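Long-range contacts in probable mannosyltransferase KTR4 (Saccharomyces cerevisiae, PDB 5A08), which is probably a glycosyltransferase with the GT-A fold, a member of the glycolipid 2-alpha-mannosyltransferase family: residues B[73-78]-B[417-422]; B[110-115]-B[140-145]; B[277-282]-B[335-340]. One frame throughout, in Å; residues are numbered along the deposited sequence.

Interaction 1. Residues B[73-78]-B[417-422]; sequences KQLYEE and CQATWI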
loop_
_atom_site.group_PDB
_atom_site.type_symbol
_atom_site.label_atom_id
_atom_site.label_comp_id
_atom_site.label_asym_id
_atom_site.label_seq_id
_atom_site.Cartn_x
_atom_site.Cartn_y
_atom_site.Cartn_z
ATOM N N LYS B 73 7.646 16.307 -11.150
ATOM C CA LYS B 73 6.371 16.408 -11.840
ATOM C C LYS B 73 6.543 16.023 -13.266
ATOM O O LYS B 73 5.663 15.394 -13.842
ATOM C CB LYS B 73 5.767 17.801 -11.751
ATOM C CG LYS B 73 5.057 18.060 -10.428
ATOM C CD LYS B 73 4.204 19.333 -10.498
ATOM C CE LYS B 73 4.934 20.521 -9.945
ATOM N NZ LYS B 73 3.996 21.622 -9.548
ATOM N N GLN B 74 7.671 16.408 -13.855
ATOM C CA GLN B 74 7.869 16.129 -15.239
ATOM C C GLN B 74 8.076 14.645 -15.480
ATOM O O GLN B 74 7.550 14.074 -16.470
ATOM C CB GLN B 74 9.042 16.930 -15.777
ATOM C CG GLN B 74 9.169 16.839 -17.274
ATOM C CD GLN B 74 10.458 17.475 -17.746
ATOM O OE1 GLN B 74 11.287 16.830 -18.415
ATOM N NE2 GLN B 74 10.650 18.751 -17.388
ATOM N N LEU B 75 8.844 14.007 -14.600
ATOM C CA LEU B 75 9.080 12.584 -14.760
ATOM C C LEU B 75 7.733 11.801 -14.632
ATOM O O LEU B 75 7.417 10.903 -15.421
ATOM C CB LEU B 75 10.113 12.089 -13.779
ATOM C CG LEU B 75 10.401 10.579 -13.880
ATOM C CD1 LEU B 75 10.819 10.101 -15.293
ATOM C CD2 LEU B 75 11.424 10.177 -12.823
ATOM N N TYR B 76 6.960 12.184 -13.631
ATOM C CA TYR B 76 5.645 11.622 -13.365
ATOM C C TYR B 76 4.718 11.765 -14.608
ATOM O O TYR B 76 4.108 10.803 -15.085
ATOM C CB TYR B 76 5.073 12.330 -12.117
ATOM C CG TYR B 76 3.682 11.877 -11.773
ATOM C CD1 TYR B 76 3.463 10.662 -11.156
ATOM C CD2 TYR B 76 2.572 12.650 -12.107
ATOM C CE1 TYR B 76 2.166 10.211 -10.881
ATOM C CE2 TYR B 76 1.293 12.213 -11.815
ATOM C CZ TYR B 76 1.085 10.985 -11.228
ATOM O OH TYR B 76 -0.175 10.549 -10.942
ATOM N N GLU B 77 4.598 13.002 -15.076
ATOM C CA GLU B 77 3.875 13.325 -16.271
ATOM C C GLU B 77 4.323 12.459 -17.470
ATOM O O GLU B 77 3.480 11.930 -18.171
ATOM C CB GLU B 77 3.988 14.815 -16.567
ATOM C CG GLU B 77 3.246 15.240 -17.850
ATOM C CD GLU B 77 3.369 16.711 -18.195
ATOM O OE1 GLU B 77 2.744 17.532 -17.501
ATOM O OE2 GLU B 77 4.088 17.056 -19.156
ATOM N N GLU B 78 5.622 12.221 -17.682
ATOM C CA GLU B 78 6.055 11.400 -18.824
ATOM C C GLU B 78 5.487 10.009 -18.731
ATOM O O GLU B 78 5.060 9.393 -19.748
ATOM C CB GLU B 78 7.587 11.297 -18.948
ATOM C CG GLU B 78 8.172 12.647 -19.436
ATOM C CD GLU B 78 9.690 12.835 -19.187
ATOM O OE1 GLU B 78 10.397 11.832 -18.825
ATOM O OE2 GLU B 78 10.159 14.014 -19.355
ATOM N N CYS B 417 5.282 10.883 -4.243
ATOM C CA CYS B 417 6.596 10.292 -4.217
ATOM C C CYS B 417 6.794 9.375 -5.425
ATOM O O CYS B 417 7.804 8.678 -5.527
ATOM C CB CYS B 417 6.830 9.530 -2.909
ATOM S SG CYS B 417 8.595 9.124 -2.713
ATOM N N GLN B 418 5.872 9.387 -6.359
ATOM C CA GLN B 418 5.969 8.439 -7.459
ATOM C C GLN B 418 7.229 8.630 -8.287
ATOM O O GLN B 418 7.787 7.683 -8.749
ATOM C CB GLN B 418 4.765 8.540 -8.360
ATOM C CG GLN B 418 4.698 7.468 -9.419
ATOM C CD GLN B 418 4.549 6.081 -8.830
ATOM O OE1 GLN B 418 3.712 5.827 -7.941
ATOM N NE2 GLN B 418 5.365 5.211 -9.255
ATOM N N ALA B 419 7.669 9.859 -8.483
ATOM C CA ALA B 419 8.848 10.114 -9.264
ATOM C C ALA B 419 10.092 9.453 -8.686
ATOM O O ALA B 419 10.927 8.912 -9.416
ATOM C CB ALA B 419 9.057 11.624 -9.407
ATOM N N THR B 420 10.200 9.480 -7.366
ATOM C CA THR B 420 11.284 8.818 -6.725
ATOM C C THR B 420 11.193 7.348 -7.015
ATOM O O THR B 420 12.224 6.720 -7.337
ATOM C CB THR B 420 11.293 9.066 -5.214
ATOM O OG1 THR B 420 11.500 10.457 -4.983
ATOM C CG2 THR B 420 12.340 8.283 -4.539
ATOM N N TRP B 421 9.979 6.772 -6.966
ATOM C CA TRP B 421 9.847 5.370 -7.257
ATOM C C TRP B 421 10.287 5.068 -8.720
ATOM O O TRP B 421 11.023 4.147 -8.996
ATOM C CB TRP B 421 8.447 4.891 -6.984
ATOM C CG TRP B 421 8.332 3.483 -7.162
ATOM C CD1 TRP B 421 7.912 2.822 -8.286
ATOM C CD2 TRP B 421 8.612 2.502 -6.180
ATOM N NE1 TRP B 421 7.924 1.457 -8.051
ATOM C CE2 TRP B 421 8.377 1.221 -6.786
ATOM C CE3 TRP B 421 9.085 2.564 -4.865
ATOM C CZ2 TRP B 421 8.596 0.046 -6.144
ATOM C CZ3 TRP B 421 9.315 1.362 -4.192
ATOM C CH2 TRP B 421 9.050 0.101 -4.842
ATOM N N ILE B 422 9.828 5.878 -9.654
ATOM C CA ILE B 422 10.198 5.679 -11.057
ATOM C C ILE B 422 11.697 5.782 -11.243
ATOM O O ILE B 422 12.331 4.919 -11.853
ATOM C CB ILE B 422 9.522 6.688 -11.930
ATOM C CG1 ILE B 422 7.990 6.483 -11.904
ATOM C CG2 ILE B 422 10.031 6.551 -13.340
ATOM C CD1 ILE B 422 7.179 7.612 -12.503
#
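Leu75 and Tyr76 meet Gln418, Ala419 and Ile422 where two helix segments, 73-78 and 418-422, cross at 71° with their axes 8.7 Å apart at the closest. The backbones come nearest at Tyr76 and Ala419, whose CA atoms lie 5.4 Å apart; the single methyl of alanine suits so close a crossing. Leu75 reaches across with CD2, which touches the Ala419 carbonyl O at 3.7 Å and Ile422 CG2 at 3.9 Å. The two branched side chains slide past each other in opposite directions, so methyl groups lie side by side. Tyr76 CG lies anti to the backbone N (chi1 177°), beside the carbonyl carbon, which brings ring atom CD1 to 3.7 Å from Gln418 CB. Gln418 bends at chi2 and crosses the tyrosine side chain at about a right angle. Its aliphatic part does the touching, CG lying in the ring plane at the edge, while its amide end leads away from segment 73-78. Cys417, the N-cap of helix 418-425, is disulfide-bonded to Cys315, and Ile422 also packs on Trp373. Through this mainly apolar crossing helix 418-425, near the C-terminus, packs on helix 65-81, next to strands 256-262 and 371-373 of the large sheet of the GT-A fold.

Interaction 2. Residues B[110-115]-B[140-145]; sequences LVRNSD and FLNDEE
Arg112 meets Asp143 at the edge of its guanidinium and Glu144 over one face, just past the point where two parallel strands end side by side. Just past strand 105-110, Val111 N donates to Leu141 O at 2.8 Å, continuing the backbone ladder in which Leu141 also bonds Ser109; Leu110 pairs with Leu141 in the sheet. On one side of the sheet Leu110 CD1 packs near Leu141 CB; Val111 CG2 meets the edge of the Phe140 ring.

From CB, the arginine chain sets out with CG beside the backbone N, and a bend at chi2 (-83°) turns it toward the other loop. There Arg112 CD lies 3.4 Å from Glu144 OE1 and close to Asp143 OD1 as well. Arg112 NE gives its N-H to Asp143 OD1 at 2.6 Å, nearly straight at 177°, in the guanidinium plane and on the syn lone pair. Arg112 NH2 completes a side-on grip by bonding Asp143 OD2 at 2.8 Å, though this bond is bent (133°) and tilted out of both planes. Glu144 OE2 lies over the guanidinium face, 3.4 Å from Arg112 CZ, and is also the nearest atom to NH1; no N-H points at it.

Glu144 is steadied by its backbone N, which bonds Asn142 OD1 in an Asx turn, and by a water that donates to its OE1 and accepts from Asn113 N and Asn142 ND2. An amide suits position 113 because it donates and accepts at once: Asn113 ND2 bonds Glu145 O at 2.9 Å, while OD1 accepts from Thr147 N.

Helix 116-131 links the strands in a beta-alpha-beta crossover. The chemistry divides the work: a directional bidentate bridge fixes the guanidinium at its edge, and the carboxylate over its face probably adds electrostatic attraction without a directed N-H.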
loop_
_atom_site.group_PDB
_atom_site.type_symbol
_atom_site.label_atom_id
_atom_site.label_comp_id
_atom_site.label_asym_id
_atom_site.label_seq_id
_atom_site.Cartn_x
_atom_site.Cartn_y
_atom_site.Cartn_z
ATOM N N LEU B 110 -12.034 -3.817 5.542
ATOM C CA LEU B 110 -12.218 -3.550 6.952
ATOM C C LEU B 110 -13.259 -2.447 7.100
ATOM O O LEU B 110 -13.021 -1.344 6.626
ATOM C CB LEU B 110 -10.917 -3.080 7.572
ATOM C CG LEU B 110 -11.028 -2.682 9.044
ATOM C CD1 LEU B 110 -11.350 -3.886 9.939
ATOM C CD2 LEU B 110 -9.726 -2.059 9.445
ATOM N N VAL B 111 -14.392 -2.738 7.742
ATOM C CA VAL B 111 -15.509 -1.817 7.781
ATOM C C VAL B 111 -16.196 -1.781 9.131
ATOM O O VAL B 111 -16.063 -2.708 9.949
ATOM C CB VAL B 111 -16.529 -2.150 6.706
ATOM C CG1 VAL B 111 -15.991 -1.758 5.351
ATOM C CG2 VAL B 111 -16.911 -3.613 6.703
ATOM N N ARG B 112 -16.853 -0.670 9.394
ATOM C CA ARG B 112 -17.856 -0.549 10.457
ATOM C C ARG B 112 -19.203 -0.638 9.739
ATOM O O ARG B 112 -19.265 -0.384 8.541
ATOM C CB ARG B 112 -17.727 0.781 11.175
ATOM C CG ARG B 112 -16.540 0.912 12.121
ATOM C CD ARG B 112 -16.845 0.295 13.505
ATOM N NE ARG B 112 -15.680 0.195 14.406
ATOM C CZ ARG B 112 -15.277 1.138 15.273
ATOM N NH1 ARG B 112 -15.934 2.277 15.394
ATOM N NH2 ARG B 112 -14.173 0.960 15.993
ATOM N N ASN B 113 -20.261 -0.998 10.449
ATOM C CA ASN B 113 -21.594 -1.049 9.858
ATOM C C ASN B 113 -22.036 0.238 9.152
ATOM O O ASN B 113 -22.715 0.193 8.150
ATOM C CB ASN B 113 -22.667 -1.573 10.871
ATOM C CG ASN B 113 -22.367 -3.060 11.326
ATOM O OD1 ASN B 113 -22.406 -4.023 10.511
ATOM N ND2 ASN B 113 -22.029 -3.227 12.622
ATOM N N SER B 114 -21.657 1.371 9.690
ATOM C CA SER B 114 -22.042 2.663 9.134
ATOM C C SER B 114 -21.335 2.936 7.789
ATOM O O SER B 114 -21.758 3.861 7.121
ATOM C CB SER B 114 -21.698 3.792 10.098
ATOM O OG SER B 114 -20.303 3.786 10.433
ATOM N N ASP B 115 -20.310 2.149 7.407
ATOM C CA ASP B 115 -19.652 2.269 6.130
ATOM C C ASP B 115 -20.447 1.620 4.979
ATOM O O ASP B 115 -20.000 1.644 3.837
ATOM C CB ASP B 115 -18.288 1.563 6.113
ATOM C CG ASP B 115 -17.301 2.205 7.002
ATOM O OD1 ASP B 115 -17.340 3.419 7.096
ATOM O OD2 ASP B 115 -16.489 1.499 7.657
ATOM N N PHE B 140 -15.097 -9.330 4.479
ATOM C CA PHE B 140 -15.316 -8.142 5.263
ATOM C C PHE B 140 -14.932 -8.451 6.696
ATOM O O PHE B 140 -15.357 -9.450 7.267
ATOM C CB PHE B 140 -16.804 -7.754 5.231
ATOM C CG PHE B 140 -17.258 -7.355 3.883
ATOM C CD1 PHE B 140 -17.674 -8.294 3.001
ATOM C CD2 PHE B 140 -17.139 -6.068 3.465
ATOM C CE1 PHE B 140 -18.054 -7.989 1.717
ATOM C CE2 PHE B 140 -17.537 -5.713 2.167
ATOM C CZ PHE B 140 -17.987 -6.696 1.283
ATOM N N LEU B 141 -14.200 -7.547 7.313
ATOM C CA LEU B 141 -13.857 -7.689 8.726
ATOM C C LEU B 141 -14.272 -6.439 9.420
ATOM O O LEU B 141 -14.295 -5.352 8.817
ATOM C CB LEU B 141 -12.355 -7.921 8.887
ATOM C CG LEU B 141 -11.793 -9.140 8.148
ATOM C CD1 LEU B 141 -10.274 -9.203 8.362
ATOM C CD2 LEU B 141 -12.397 -10.436 8.627
ATOM N N ASN B 142 -14.595 -6.594 10.672
ATOM C CA ASN B 142 -15.091 -5.517 11.510
ATOM C C ASN B 142 -14.669 -5.786 12.947
ATOM O O ASN B 142 -14.643 -6.952 13.394
ATOM C CB ASN B 142 -16.594 -5.540 11.447
ATOM C CG ASN B 142 -17.240 -4.346 12.074
ATOM O OD1 ASN B 142 -16.597 -3.494 12.743
ATOM N ND2 ASN B 142 -18.516 -4.175 11.714
ATOM N N ASP B 143 -14.321 -4.726 13.663
ATOM C CA ASP B 143 -13.943 -4.877 15.068
ATOM C C ASP B 143 -15.200 -5.023 15.926
ATOM O O ASP B 143 -15.140 -5.501 17.023
ATOM C CB ASP B 143 -13.087 -3.732 15.517
ATOM C CG ASP B 143 -13.821 -2.419 15.471
ATOM O OD1 ASP B 143 -14.279 -1.987 14.381
ATOM O OD2 ASP B 143 -13.909 -1.803 16.533
ATOM N N GLU B 144 -16.347 -4.687 15.373
ATOM C CA GLU B 144 -17.625 -4.931 16.005
ATOM C C GLU B 144 -18.322 -6.004 15.211
ATOM O O GLU B 144 -17.885 -6.416 14.162
ATOM C CB GLU B 144 -18.447 -3.629 15.992
ATOM C CG GLU B 144 -17.895 -2.538 16.935
ATOM C CD GLU B 144 -18.337 -1.107 16.591
ATOM O OE1 GLU B 144 -19.200 -0.926 15.689
ATOM O OE2 GLU B 144 -17.789 -0.153 17.208
ATOM N N GLU B 145 -19.422 -6.456 15.741
ATOM C CA GLU B 145 -20.249 -7.433 15.124
ATOM C C GLU B 145 -20.946 -6.803 13.934
ATOM O O GLU B 145 -21.406 -5.687 14.009
ATOM C CB GLU B 145 -21.306 -7.860 16.128
ATOM C CG GLU B 145 -20.752 -8.580 17.352
ATOM C CD GLU B 145 -20.746 -10.065 17.144
ATOM O OE1 GLU B 145 -21.807 -10.574 16.675
ATOM O OE2 GLU B 145 -19.698 -10.696 17.425
HETATM O O HOH W 1 -14.086 -2.107 11.733
HETATM O O HOH W 2 -19.764 -1.611 13.263
#

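Interaction 3. Residues B[277-282]-B[335-340]; sequences MDFVEE and EKYMQY. With CA (calcium ion), chain F; CA (calcium ion), chain G.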
loop_
_atom_site.group_PDB
_atom_site.type_symbol
_atom_site.label_atom_id
_atom_site.label_comp_id
_atom_site.label_asym_id
_atom_site.label_seq_id
_atom_site.Cartn_x
_atom_site.Cartn_y
_atom_site.Cartn_z
ATOM N N MET B 277 15.860 1.162 11.786
ATOM C CA MET B 277 17.318 1.049 11.598
ATOM C C MET B 277 18.002 0.101 12.612
ATOM O O MET B 277 18.770 -0.808 12.243
ATOM C CB MET B 277 17.920 2.455 11.660
ATOM C CG MET B 277 19.337 2.556 11.133
ATOM S SD MET B 277 19.359 2.313 9.334
ATOM C CE MET B 277 20.347 0.820 9.332
ATOM N N ASP B 278 17.677 0.247 13.877
ATOM C CA ASP B 278 18.178 -0.670 14.909
ATOM C C ASP B 278 17.737 -2.120 14.721
ATOM O O ASP B 278 18.521 -3.028 14.945
ATOM C CB ASP B 278 17.778 -0.148 16.320
ATOM C CG ASP B 278 18.562 1.066 16.706
ATOM O OD1 ASP B 278 19.555 1.394 16.046
ATOM O OD2 ASP B 278 18.236 1.745 17.664
ATOM N N PHE B 279 16.472 -2.334 14.310
ATOM C CA PHE B 279 15.997 -3.654 13.978
ATOM C C PHE B 279 16.828 -4.291 12.864
ATOM O O PHE B 279 17.231 -5.449 12.950
ATOM C CB PHE B 279 14.529 -3.592 13.530
ATOM C CG PHE B 279 13.992 -4.914 13.090
ATOM C CD1 PHE B 279 13.640 -5.884 14.021
ATOM C CD2 PHE B 279 13.878 -5.214 11.752
ATOM C CE1 PHE B 279 13.167 -7.127 13.608
ATOM C CE2 PHE B 279 13.395 -6.450 11.349
ATOM C CZ PHE B 279 13.031 -7.401 12.267
ATOM N N VAL B 280 17.018 -3.537 11.790
ATOM C CA VAL B 280 17.775 -4.029 10.646
ATOM C C VAL B 280 19.224 -4.352 11.027
ATOM O O VAL B 280 19.799 -5.359 10.588
ATOM C CB VAL B 280 17.717 -2.972 9.558
ATOM C CG1 VAL B 280 18.863 -3.039 8.625
ATOM C CG2 VAL B 280 16.386 -3.103 8.826
ATOM N N GLU B 281 19.839 -3.481 11.832
ATOM C CA GLU B 281 21.229 -3.766 12.339
ATOM C C GLU B 281 21.264 -5.059 13.190
ATOM O O GLU B 281 22.182 -5.800 13.083
ATOM C CB GLU B 281 21.862 -2.557 13.023
ATOM C CG GLU B 281 22.018 -1.312 12.145
ATOM C CD GLU B 281 22.135 0.007 12.952
ATOM O OE1 GLU B 281 21.715 -0.011 14.112
ATOM O OE2 GLU B 281 22.719 1.050 12.528
ATOM N N GLU B 282 20.223 -5.394 13.923
ATOM C CA GLU B 282 20.141 -6.707 14.611
ATOM C C GLU B 282 19.797 -7.865 13.673
ATOM O O GLU B 282 20.038 -9.008 14.025
ATOM C CB GLU B 282 19.052 -6.750 15.671
ATOM C CG GLU B 282 19.252 -5.912 16.906
ATOM C CD GLU B 282 17.996 -5.985 17.807
ATOM O OE1 GLU B 282 17.539 -7.117 18.038
ATOM O OE2 GLU B 282 17.438 -4.943 18.252
ATOM N N GLU B 335 7.117 -10.767 10.022
ATOM C CA GLU B 335 6.559 -11.056 11.361
ATOM C C GLU B 335 7.481 -10.573 12.441
ATOM O O GLU B 335 7.024 -9.937 13.422
ATOM C CB GLU B 335 6.234 -12.524 11.575
ATOM C CG GLU B 335 5.205 -13.041 10.597
ATOM C CD GLU B 335 3.770 -12.669 11.001
ATOM O OE1 GLU B 335 3.484 -11.523 11.301
ATOM O OE2 GLU B 335 2.902 -13.552 10.977
ATOM N N LYS B 336 8.771 -10.798 12.283
ATOM C CA LYS B 336 9.693 -10.318 13.337
ATOM C C LYS B 336 9.721 -8.823 13.456
ATOM O O LYS B 336 9.766 -8.275 14.546
ATOM C CB LYS B 336 11.095 -10.820 13.100
ATOM C CG LYS B 336 11.232 -12.319 13.254
ATOM C CD LYS B 336 11.064 -12.776 14.672
ATOM C CE LYS B 336 11.348 -14.276 14.781
ATOM N NZ LYS B 336 10.512 -14.822 15.895
ATOM N N TYR B 337 9.658 -8.145 12.319
ATOM C CA TYR B 337 9.595 -6.674 12.317
ATOM C C TYR B 337 8.337 -6.180 13.054
ATOM O O TYR B 337 8.406 -5.242 13.885
ATOM C CB TYR B 337 9.706 -6.184 10.865
ATOM C CG TYR B 337 9.673 -4.717 10.654
ATOM C CD1 TYR B 337 10.479 -3.845 11.407
ATOM C CD2 TYR B 337 8.867 -4.165 9.680
ATOM C CE1 TYR B 337 10.452 -2.471 11.220
ATOM C CE2 TYR B 337 8.810 -2.786 9.508
ATOM C CZ TYR B 337 9.617 -1.962 10.265
ATOM O OH TYR B 337 9.558 -0.617 10.078
ATOM N N MET B 338 7.196 -6.837 12.804
ATOM C CA MET B 338 5.977 -6.442 13.461
ATOM C C MET B 338 6.042 -6.639 14.990
ATOM O O MET B 338 5.604 -5.784 15.782
ATOM C CB MET B 338 4.796 -7.246 12.956
ATOM C CG MET B 338 4.413 -7.053 11.514
ATOM S SD MET B 338 4.100 -5.342 11.062
ATOM C CE MET B 338 5.691 -4.985 10.323
ATOM N N GLN B 339 6.596 -7.753 15.410
ATOM C CA GLN B 339 6.767 -8.011 16.839
ATOM C C GLN B 339 7.673 -6.950 17.498
ATOM O O GLN B 339 7.392 -6.497 18.601
ATOM C CB GLN B 339 7.345 -9.400 17.031
ATOM C CG GLN B 339 8.136 -9.612 18.348
ATOM C CD GLN B 339 8.824 -10.986 18.357
ATOM O OE1 GLN B 339 10.038 -11.128 18.099
ATOM N NE2 GLN B 339 8.020 -12.009 18.550
ATOM N N TYR B 340 8.716 -6.537 16.778
ATOM C CA TYR B 340 9.593 -5.499 17.253
ATOM C C TYR B 340 8.901 -4.146 17.353
ATOM O O TYR B 340 9.046 -3.429 18.357
ATOM C CB TYR B 340 10.773 -5.424 16.343
ATOM C CG TYR B 340 11.765 -4.378 16.688
ATOM C CD1 TYR B 340 12.852 -4.637 17.547
ATOM C CD2 TYR B 340 11.707 -3.156 16.048
ATOM C CE1 TYR B 340 13.796 -3.637 17.802
ATOM C CE2 TYR B 340 12.619 -2.168 16.305
ATOM C CZ TYR B 340 13.658 -2.408 17.156
ATOM O OH TYR B 340 14.550 -1.398 17.327
HETATM CA CA CA F . 21.837 1.439 15.806
HETATM CA CA CA G . 22.914 2.656 12.596
HETATM O O HOH W 3 22.514 -0.263 16.800
HETATM O O HOH W 4 22.191 3.318 17.370
#
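Phe279 is wedged between Tyr337 and Tyr340, and these three rings form most of the contact between helix segments 277-282 and 335-340. The axes run 10.9 Å apart at the closest, at 133° between their directions, a wide gap that suits large flat side chains. All three aromatics have CG anti to the backbone N (chi1 177° for Phe279), a torsion that carries the rings out from their helices, so that they meet between them. The Phe279 ring is covered on one face by Tyr337, whose CA makes a CH-pi contact 4.0 Å from the phenylalanine centroid and whose CD1 lies 3.7 Å from Phe279 CD2. Its root has the converse role: Phe279 CB stands over the Tyr340 ring, 3.9 Å from that centroid, again a CH-pi contact. Phe279 and Tyr340 slide past each other in opposite directions, CD1 of the phenylalanine 3.6 Å from Tyr340 CG; both ring pairs are oblique. The tyrosines suit these flanking places because each hydroxyl is bound at the preceding turn of helix 272-282: Tyr340 OH to Ser275 O, and Tyr337 OH to Thr276 OG1. Asp278 lets only its CB approach Tyr340 OH; its OD1 binds a calcium ion at 2.3 Å, together with Glu281 OE1 at 2.2 Å and two waters. A second calcium ion is modelled beside Glu281 and His54, but too close to Glu281 for the geometry to be relied on. Helix 354-365 packs against the cluster through Phe365, which meets the Tyr337 ring edge-to-face, and helix 43-53 lies against helix 272-282 through Met50.

The three contacts are separate: centres lie 30 to 36 Å apart, and no element is shared between them. Interactions 2 and 3 follow one another along the chain, both inside the long loop closed by interaction 1, and interactions 1 and 2 lie on opposite sides of the chain's centre. Interaction 1 is buried and apolar, joining two helices by methyls and a ring edge. Interaction 3 also joins helices, but is only partly buried: aromatic rings fill a wider gap and acidic residues on its outer side hold calcium. Interaction 2 alone joins strand ends, and there a backbone bond gives way to salt bridges and water where the loops reach the partly exposed surface.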